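Local coordinates for protein 2-polyprenyl-6-methoxyphenol hydroxylase-like FAD-dependent oxidoreductase (Streptomyces sp. NRRL 11266, PDB 6UI5) that binds flavin-adenine dinucleotide and belongs to the FAD-dependent oxidoreductases related to aromatic-ring hydroxylases, with a C-terminal domain of the thioredoxin-like clan, at residues D400-R406 and D471-H477. Residues are numbered along the deposited sequence; the frame is centred on the assembly and turned at random.
Sequences DRLLGRR and DGCVAWH
H477 and D400 join in a His-carboxylate hydrogen bond, H477 NE2 donating to D400 OD2 at 2.6 Å. OD2 is met on its syn side, but the bond is bent and somewhat out of both planes, and carboxylate and ring planes stand 74° apart. D400 CG lies anti to the backbone N (chi1 -171°), which swings the carboxylate to the imidazole edge; its other oxygen, OD1, takes the amide of L402 in an Asx turn. H477 ND1 is engaged by the backbone N of G479, so both ring nitrogens have partners.

V474 makes both backbone bonds of the contact. G404 N reaches V474 O at 2.8 Å, nearly straight and on a lone pair, whereas V474 N reaches R405 O at 3.1 Å from above the carbonyl plane. The type II turn L402-R405, with G404 at positive phi, presents these groups to edge strand 474-477, whose A475 and W476 pair with L467 of strand 465-468.

Apolar contact is modest: L403 CD2 lies 4.2 Å from V474 CG1. The same methyl packs closer on V474 O and the A475 carbonyl carbon, while V474 sets CB against L402 O and CG2 against R405 O in van der Waals contact.

At the far end, R406 CG passes over side-chain-free G472, and R406 CA makes a CH...O contact with G472 O (3.3 Å). A water links R406 NH1, 2.7 Å away, to D471 O, while the guanidinium also forms a salt bridge with E52.

Polar groups thus fasten the loop to the sheet edge of the thioredoxin-like domain, and the carboxylate at NE2, with the G479 amide at ND1, probably favours the NE2-H tautomer.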
loop_
_atom_site.group_PDB
_atom_site.type_symbol
_atom_site.label_atom_id
_atom_site.label_comp_id
_atom_site.label_asym_id
_atom_site.label_seq_id
_atom_site.Cartn_x
_atom_site.Cartn_y
_atom_site.Cartn_z
ATOM N N ASP A 400 -18.151 -6.100 12.307
ATOM C CA ASP A 400 -18.037 -6.380 13.733
ATOM C C ASP A 400 -16.564 -6.345 14.123
ATOM O O ASP A 400 -15.752 -7.090 13.568
ATOM C CB ASP A 400 -18.653 -7.743 14.061
ATOM C CG ASP A 400 -18.757 -8.011 15.557
ATOM O OD1 ASP A 400 -18.277 -7.194 16.368
ATOM O OD2 ASP A 400 -19.307 -9.069 15.920
ATOM N N ARG A 401 -16.232 -5.492 15.088
ATOM C CA ARG A 401 -14.868 -5.284 15.545
ATOM C C ARG A 401 -14.532 -6.099 16.783
ATOM O O ARG A 401 -13.438 -5.946 17.339
ATOM C CB ARG A 401 -14.644 -3.795 15.814
ATOM C CG ARG A 401 -14.440 -3.000 14.529
ATOM C CD ARG A 401 -12.981 -3.021 14.126
ATOM N NE ARG A 401 -12.714 -3.409 12.740
ATOM C CZ ARG A 401 -11.516 -3.776 12.299
ATOM N NH1 ARG A 401 -11.344 -4.125 11.020
ATOM N NH2 ARG A 401 -10.468 -3.798 13.130
ATOM N N LEU A 402 -15.449 -6.944 17.241
ATOM C CA LEU A 402 -15.233 -7.725 18.451
ATOM C C LEU A 402 -15.059 -9.213 18.192
ATOM O O LEU A 402 -14.225 -9.850 18.850
ATOM C CB LEU A 402 -16.395 -7.505 19.436
ATOM C CG LEU A 402 -16.576 -6.051 19.893
ATOM C CD1 LEU A 402 -17.790 -5.881 20.777
ATOM C CD2 LEU A 402 -15.329 -5.483 20.597
ATOM N N LEU A 403 -15.819 -9.783 17.249
ATOM C CA LEU A 403 -15.717 -11.211 16.962
ATOM C C LEU A 403 -14.311 -11.575 16.516
ATOM O O LEU A 403 -13.698 -10.880 15.697
ATOM C CB LEU A 403 -16.709 -11.631 15.881
ATOM C CG LEU A 403 -18.009 -12.310 16.325
ATOM C CD1 LEU A 403 -18.926 -12.472 15.137
ATOM C CD2 LEU A 403 -17.775 -13.662 16.980
ATOM N N GLY A 404 -13.820 -12.689 17.050
ATOM C CA GLY A 404 -12.513 -13.198 16.694
ATOM C C GLY A 404 -11.362 -12.435 17.285
ATOM O O GLY A 404 -10.236 -12.596 16.802
ATOM N N ARG A 405 -11.609 -11.572 18.279
ATOM C CA ARG A 405 -10.561 -10.751 18.882
ATOM C C ARG A 405 -10.680 -10.715 20.387
ATOM O O ARG A 405 -11.758 -10.899 20.953
ATOM C CB ARG A 405 -10.582 -9.314 18.364
ATOM C CG ARG A 405 -10.407 -9.363 16.887
ATOM C CD ARG A 405 -9.921 -8.142 16.259
ATOM N NE ARG A 405 -10.807 -7.881 15.130
ATOM C CZ ARG A 405 -10.571 -6.996 14.180
ATOM N NH1 ARG A 405 -11.453 -6.823 13.186
ATOM N NH2 ARG A 405 -9.435 -6.300 14.203
ATOM N N ARG A 406 -9.547 -10.491 21.029
ATOM C CA ARG A 406 -9.560 -10.252 22.460
ATOM C C ARG A 406 -10.154 -8.872 22.724
ATOM O O ARG A 406 -9.919 -7.917 21.979
ATOM C CB ARG A 406 -8.135 -10.374 23.043
ATOM C CG ARG A 406 -7.564 -11.838 23.077
ATOM C CD ARG A 406 -6.079 -11.848 23.445
ATOM N NE ARG A 406 -5.518 -10.630 22.896
ATOM C CZ ARG A 406 -4.817 -10.576 21.785
ATOM N NH1 ARG A 406 -4.528 -11.702 21.138
ATOM N NH2 ARG A 406 -4.390 -9.398 21.340
ATOM N N ASP A 471 -8.238 -18.583 24.853
ATOM C CA ASP A 471 -7.211 -17.644 24.458
ATOM C C ASP A 471 -7.711 -16.200 24.390
ATOM O O ASP A 471 -7.044 -15.351 23.796
ATOM C CB ASP A 471 -6.607 -18.080 23.126
ATOM C CG ASP A 471 -7.640 -18.234 22.033
ATOM O OD1 ASP A 471 -8.780 -17.763 22.210
ATOM O OD2 ASP A 471 -7.288 -18.794 20.967
ATOM N N GLY A 472 -8.866 -15.906 24.980
ATOM C CA GLY A 472 -9.405 -14.558 25.016
ATOM C C GLY A 472 -10.238 -14.124 23.819
ATOM O O GLY A 472 -10.781 -13.004 23.838
ATOM N N CYS A 473 -10.347 -14.948 22.777
ATOM C CA CYS A 473 -10.974 -14.507 21.536
ATOM C C CYS A 473 -12.491 -14.621 21.649
ATOM O O CYS A 473 -13.010 -15.627 22.163
ATOM C CB CYS A 473 -10.475 -15.336 20.337
ATOM S SG CYS A 473 -8.673 -15.230 19.975
ATOM N N VAL A 474 -13.192 -13.583 21.177
ATOM C CA VAL A 474 -14.660 -13.550 21.204
ATOM C C VAL A 474 -15.209 -14.522 20.163
ATOM O O VAL A 474 -15.148 -14.249 18.960
ATOM C CB VAL A 474 -15.206 -12.155 20.929
ATOM C CG1 VAL A 474 -16.756 -12.261 20.787
ATOM C CG2 VAL A 474 -14.818 -11.210 21.999
ATOM N N ALA A 475 -15.801 -15.625 20.610
ATOM C CA ALA A 475 -16.416 -16.537 19.658
ATOM C C ALA A 475 -17.905 -16.284 19.475
ATOM O O ALA A 475 -18.507 -16.857 18.564
ATOM C CB ALA A 475 -16.190 -17.989 20.102
ATOM N N TRP A 476 -18.506 -15.427 20.296
ATOM C CA TRP A 476 -19.943 -15.189 20.248
ATOM C C TRP A 476 -20.271 -13.992 21.119
ATOM O O TRP A 476 -19.668 -13.800 22.185
ATOM C CB TRP A 476 -20.739 -16.411 20.739
ATOM C CG TRP A 476 -22.227 -16.178 20.958
ATOM C CD1 TRP A 476 -23.248 -16.501 20.094
ATOM C CD2 TRP A 476 -22.856 -15.610 22.114
ATOM N NE1 TRP A 476 -24.457 -16.167 20.639
ATOM C CE2 TRP A 476 -24.253 -15.615 21.874
ATOM C CE3 TRP A 476 -22.380 -15.109 23.329
ATOM C CZ2 TRP A 476 -25.178 -15.123 22.803
ATOM C CZ3 TRP A 476 -23.296 -14.618 24.248
ATOM C CH2 TRP A 476 -24.685 -14.633 23.982
ATOM N N HIS A 477 -21.245 -13.217 20.673
ATOM C CA HIS A 477 -21.831 -12.154 21.477
ATOM C C HIS A 477 -23.217 -11.835 20.905
ATOM O O HIS A 477 -23.533 -12.212 19.775
ATOM C CB HIS A 477 -20.907 -10.942 21.493
ATOM C CG HIS A 477 -20.893 -10.183 20.205
ATOM N ND1 HIS A 477 -22.034 -9.639 19.648
ATOM C CD2 HIS A 477 -19.878 -9.884 19.357
ATOM C CE1 HIS A 477 -21.722 -9.034 18.516
ATOM N NE2 HIS A 477 -20.420 -9.159 18.320
HETATM O O HOH W 1 -5.012 -14.259 21.930
#